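Local coordinates for putative hydrogenase (Pyrococcus furiosus, PDB 3LYU), which probably acts as an oxidoreductase that binds a [2Fe-2S] cluster and FAD, and is represented here by one alpha/beta domain of the longer protein, at residues V31-Y34 and P35-A39; E97-R100 and E101-S105. All coordinates share one frame; numbering follows the deposited sequence.

Contact 1: residues V31-Y34 and P35-A39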
loop_
_atom_site.group_PDB
_atom_site.type_symbol
_atom_site.label_atom_id
_atom_site.label_comp_id
_atom_site.label_asym_id
_atom_site.label_seq_id
_atom_site.Cartn_x
_atom_site.Cartn_y
_atom_site.Cartn_z
ATOM N N VAL B 31 3.924 20.598 12.394
ATOM C CA VAL B 31 2.732 20.308 13.176
ATOM C C VAL B 31 2.495 18.800 13.249
ATOM O O VAL B 31 2.139 18.254 14.300
ATOM C CB VAL B 31 1.501 20.964 12.538
ATOM C CG1 VAL B 31 0.260 20.719 13.405
ATOM C CG2 VAL B 31 1.761 22.450 12.348
ATOM N N GLU B 32 2.706 18.134 12.119
ATOM C CA GLU B 32 2.509 16.698 12.019
ATOM C C GLU B 32 3.634 15.878 12.652
ATOM O O GLU B 32 3.381 14.858 13.288
ATOM C CB GLU B 32 2.323 16.318 10.547
ATOM C CG GLU B 32 1.914 14.883 10.312
ATOM C CD GLU B 32 1.481 14.630 8.890
ATOM O OE1 GLU B 32 1.202 13.452 8.548
ATOM O OE2 GLU B 32 1.416 15.612 8.112
ATOM N N VAL B 33 4.875 16.308 12.485
ATOM C CA VAL B 33 5.980 15.562 13.078
ATOM C C VAL B 33 5.967 15.697 14.600
ATOM O O VAL B 33 6.474 14.832 15.311
ATOM C CB VAL B 33 7.383 16.005 12.494
ATOM C CG1 VAL B 33 7.306 17.378 11.880
ATOM C CG2 VAL B 33 8.445 16.005 13.587
ATOM N N TYR B 34 5.362 16.765 15.108
ATOM C CA TYR B 34 5.317 16.959 16.551
ATOM C C TYR B 34 4.834 15.725 17.303
ATOM O O TYR B 34 5.609 15.112 18.037
ATOM C CB TYR B 34 4.450 18.165 16.913
ATOM C CG TYR B 34 4.234 18.317 18.404
ATOM C CD1 TYR B 34 5.312 18.252 19.305
ATOM C CD2 TYR B 34 2.958 18.551 18.918
ATOM C CE1 TYR B 34 5.118 18.419 20.681
ATOM C CE2 TYR B 34 2.756 18.725 20.288
ATOM C CZ TYR B 34 3.834 18.659 21.163
ATOM O OH TYR B 34 3.615 18.843 22.509
ATOM N N PRO B 35 3.554 15.340 17.136
ATOM C CA PRO B 35 3.061 14.154 17.846
ATOM C C PRO B 35 3.852 12.869 17.573
ATOM O O PRO B 35 3.905 11.971 18.397
ATOM C CB PRO B 35 1.607 14.062 17.397
ATOM C CG PRO B 35 1.613 14.750 16.064
ATOM C CD PRO B 35 2.487 15.930 16.312
ATOM N N ILE B 36 4.481 12.797 16.417
ATOM C CA ILE B 36 5.277 11.638 16.070
ATOM C C ILE B 36 6.578 11.603 16.862
ATOM O O ILE B 36 6.931 10.576 17.445
ATOM C CB ILE B 36 5.615 11.641 14.574
ATOM C CG1 ILE B 36 4.330 11.458 13.766
ATOM C CG2 ILE B 36 6.619 10.558 14.262
ATOM C CD1 ILE B 36 4.545 11.378 12.261
ATOM N N ALA B 37 7.291 12.728 16.869
ATOM C CA ALA B 37 8.566 12.853 17.579
ATOM C C ALA B 37 8.372 12.730 19.088
ATOM O O ALA B 37 9.224 12.212 19.797
ATOM C CB ALA B 37 9.217 14.192 17.239
ATOM N N LYS B 38 7.239 13.213 19.573
ATOM C CA LYS B 38 6.937 13.164 20.991
ATOM C C LYS B 38 6.837 11.717 21.444
ATOM O O LYS B 38 7.398 11.334 22.468
ATOM C CB LYS B 38 5.629 13.895 21.255
ATOM C CG LYS B 38 5.301 14.089 22.710
ATOM C CD LYS B 38 4.058 14.933 22.839
ATOM C CE LYS B 38 3.663 15.129 24.285
ATOM N NZ LYS B 38 2.345 15.834 24.369
ATOM N N ALA B 39 6.134 10.913 20.655
ATOM C CA ALA B 39 5.937 9.495 20.942
ATOM C C ALA B 39 7.215 8.664 20.788
ATOM O O ALA B 39 7.403 7.671 21.490
ATOM C CB ALA B 39 4.862 8.947 20.051
#
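Tyr34 lays the outer end of its ring alongside the aliphatic chain of Lys38, one turn further along helix 29-42. The ring carbon CZ of Tyr34 lies 4.1 Å from CD of Lys38, and the two side chains run the same way. Both leave the backbone alike: CG of Tyr34 is anti to its backbone N (chi1 173°), as is CG of Lys38, whose chain then stays extended, so that Tyr34 OH ends 3.8 Å from Lys38 NZ. Leu60, Glu63 and Leu64 also touch the tyrosine, and an alanine here would probably leave them and the lysine methylenes without the ring they rest on.

On the buried side, CG2 of Val33 meets CB of Ala37 at 4.1 Å; the small alanine suits a place where the helix lies on Val47 and Thr49 of strand 46-54. Pro35 lacks an N-H, so Val31 O, 3.1 Å from Pro35 CD, cannot receive the usual helical bond, and the helix kinks. The regular pattern is back from Ala37 on: Ala37 N donates to Val33 O at 2.7 Å, with an N-H...O angle of 172°, and Lys38 N to Tyr34 O at 2.9 Å. The chemistry is thus divided by face, apolar groups packing against the sheet while the lysine's hydrocarbon chain lines the tyrosine and its ammonium ends near the phenol oxygen.

Contact 2: residues E97-R100 and E101-S105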
loop_
_atom_site.group_PDB
_atom_site.type_symbol
_atom_site.label_atom_id
_atom_site.label_comp_id
_atom_site.label_asym_id
_atom_site.label_seq_id
_atom_site.Cartn_x
_atom_site.Cartn_y
_atom_site.Cartn_z
ATOM N N GLU B 97 21.922 22.483 4.069
ATOM C CA GLU B 97 23.061 22.894 4.883
ATOM C C GLU B 97 23.016 22.390 6.323
ATOM O O GLU B 97 24.002 21.842 6.811
ATOM C CB GLU B 97 23.187 24.427 4.879
ATOM C CG GLU B 97 23.284 25.045 3.479
ATOM C CD GLU B 97 23.449 26.557 3.496
ATOM O OE1 GLU B 97 22.660 27.239 4.186
ATOM O OE2 GLU B 97 24.360 27.063 2.809
ATOM N N LYS B 98 21.883 22.570 7.000
ATOM C CA LYS B 98 21.752 22.135 8.392
ATOM C C LYS B 98 21.798 20.621 8.556
ATOM O O LYS B 98 22.368 20.114 9.523
ATOM C CB LYS B 98 20.458 22.674 9.011
ATOM C CG LYS B 98 20.667 23.429 10.334
ATOM C CD LYS B 98 21.594 22.680 11.292
ATOM C CE LYS B 98 21.621 23.306 12.673
ATOM N NZ LYS B 98 21.983 24.747 12.632
ATOM N N VAL B 99 21.188 19.904 7.615
ATOM C CA VAL B 99 21.173 18.441 7.645
ATOM C C VAL B 99 22.584 17.919 7.374
ATOM O O VAL B 99 23.108 17.088 8.113
ATOM C CB VAL B 99 20.196 17.888 6.583
ATOM C CG1 VAL B 99 20.300 16.370 6.498
ATOM C CG2 VAL B 99 18.775 18.303 6.938
ATOM N N ARG B 100 23.185 18.415 6.298
ATOM C CA ARG B 100 24.541 18.053 5.928
ATOM C C ARG B 100 25.422 18.258 7.158
ATOM O O ARG B 100 26.268 17.435 7.483
ATOM C CB ARG B 100 25.017 18.971 4.804
ATOM C CG ARG B 100 26.505 18.897 4.509
ATOM C CD ARG B 100 26.829 17.647 3.727
ATOM N NE ARG B 100 26.292 17.707 2.371
ATOM C CZ ARG B 100 26.309 16.686 1.520
ATOM N NH1 ARG B 100 26.833 15.519 1.880
ATOM N NH2 ARG B 100 25.813 16.839 0.302
ATOM N N GLU B 101 25.200 19.373 7.838
ATOM C CA GLU B 101 25.950 19.736 9.028
ATOM C C GLU B 101 25.701 18.820 10.231
ATOM O O GLU B 101 26.602 18.581 11.034
ATOM C CB GLU B 101 25.618 21.181 9.398
ATOM C CG GLU B 101 25.920 21.551 10.840
ATOM C CD GLU B 101 25.429 22.947 11.191
ATOM O OE1 GLU B 101 25.360 23.276 12.396
ATOM O OE2 GLU B 101 25.115 23.717 10.257
ATOM N N LEU B 102 24.478 18.318 10.359
ATOM C CA LEU B 102 24.127 17.444 11.468
ATOM C C LEU B 102 24.529 15.997 11.245
ATOM O O LEU B 102 24.693 15.243 12.196
ATOM C CB LEU B 102 22.629 17.507 11.727
ATOM C CG LEU B 102 22.092 18.739 12.449
ATOM C CD1 LEU B 102 20.572 18.703 12.395
ATOM C CD2 LEU B 102 22.587 18.760 13.890
ATOM N N LEU B 103 24.664 15.605 9.986
ATOM C CA LEU B 103 25.054 14.244 9.655
ATOM C C LEU B 103 26.569 14.147 9.598
ATOM O O LEU B 103 27.148 13.099 9.897
ATOM C CB LEU B 103 24.462 13.835 8.305
ATOM C CG LEU B 103 23.027 13.313 8.299
ATOM C CD1 LEU B 103 22.133 14.237 9.097
ATOM C CD2 LEU B 103 22.554 13.190 6.864
ATOM N N GLU B 104 27.200 15.250 9.204
ATOM C CA GLU B 104 28.655 15.329 9.105
ATOM C C GLU B 104 29.192 15.533 10.513
ATOM O O GLU B 104 30.365 15.280 10.789
ATOM C CB GLU B 104 29.063 16.497 8.204
ATOM C CG GLU B 104 30.397 16.310 7.502
ATOM C CD GLU B 104 30.601 17.303 6.362
ATOM O OE1 GLU B 104 29.737 17.371 5.459
ATOM O OE2 GLU B 104 31.628 18.013 6.364
ATOM N N SER B 105 28.311 16.001 11.394
ATOM C CA SER B 105 28.654 16.213 12.792
ATOM C C SER B 105 28.419 14.876 13.501
ATOM O O SER B 105 29.197 13.935 13.338
ATOM C CB SER B 105 27.771 17.311 13.406
ATOM O OG SER B 105 28.117 17.559 14.759
#
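Val99 and Leu103 make the apolar part of this contact, lying side by side one turn apart on helix 84-104. CG1 of Val99 is 3.8 Å from CD1 of Leu103 and nearly as close to CD2, so the valine methyl faces both tips of the leucine fork. Branched hydrocarbons suit this face, for Val99 also touches Ile24 and Leu103 touches Leu22 on strand 20-26, while both reach Val126 of helix 117-130.

The charged pairs lie elsewhere around the helix. Lys98 NZ forms a long salt bridge of 3.7 Å with OE1 of Glu101. The lysine chain is bent at chi2 (-46°) and chi4, which brings its CD and CE alongside the carboxylate; its stronger partner is Glu74, with which the ammonium also forms a salt bridge, so Glu101 is a second, more distant mate. Arg100 crosses Glu104 through its methylenes, CD lying 3.4 Å from Glu104 OE1, with the guanidinium and carboxylate planes turned 66° apart. Their charged ends do not touch, though the opposite charges probably attract; Arg100 NH1 makes a weak hydrogen bond to Tyr130.

Backbone bonds bind the turns together. Glu101 N donates to Glu97 O, Leu102 N to Lys98 O, Leu103 N to Val99 O and Glu104 N to Arg100 O, all at 2.9 Å. Val99 O also accepts a weak bond from Leu102 N. This is the pattern of an amphipathic alpha-helix near its C-terminal end, flanking the parallel sheet of an alpha/beta domain with its apolar stripe turned to the strands.

Overall arrangement
Contact 1 and contact 2 sit on different helices, on opposite sides of the chain's centre: their centres are 21 Å apart and their nearest atoms about 12 Å, without touching. The parallel sheet relates them. Helix 29-42, bearing contact 1, is the connection between strands 20-26 and 46-54, whereas contact 2 lies late in helix 84-104, just before strand 110-114. Strand 20-26 lies between strands 46-54 and 110-114, which contact 1 touches, and is itself touched by contact 2. Their surroundings differ: residues 31-39 also meet two other subunits, whereas no other protein chain of the assembly touches residues 97-105.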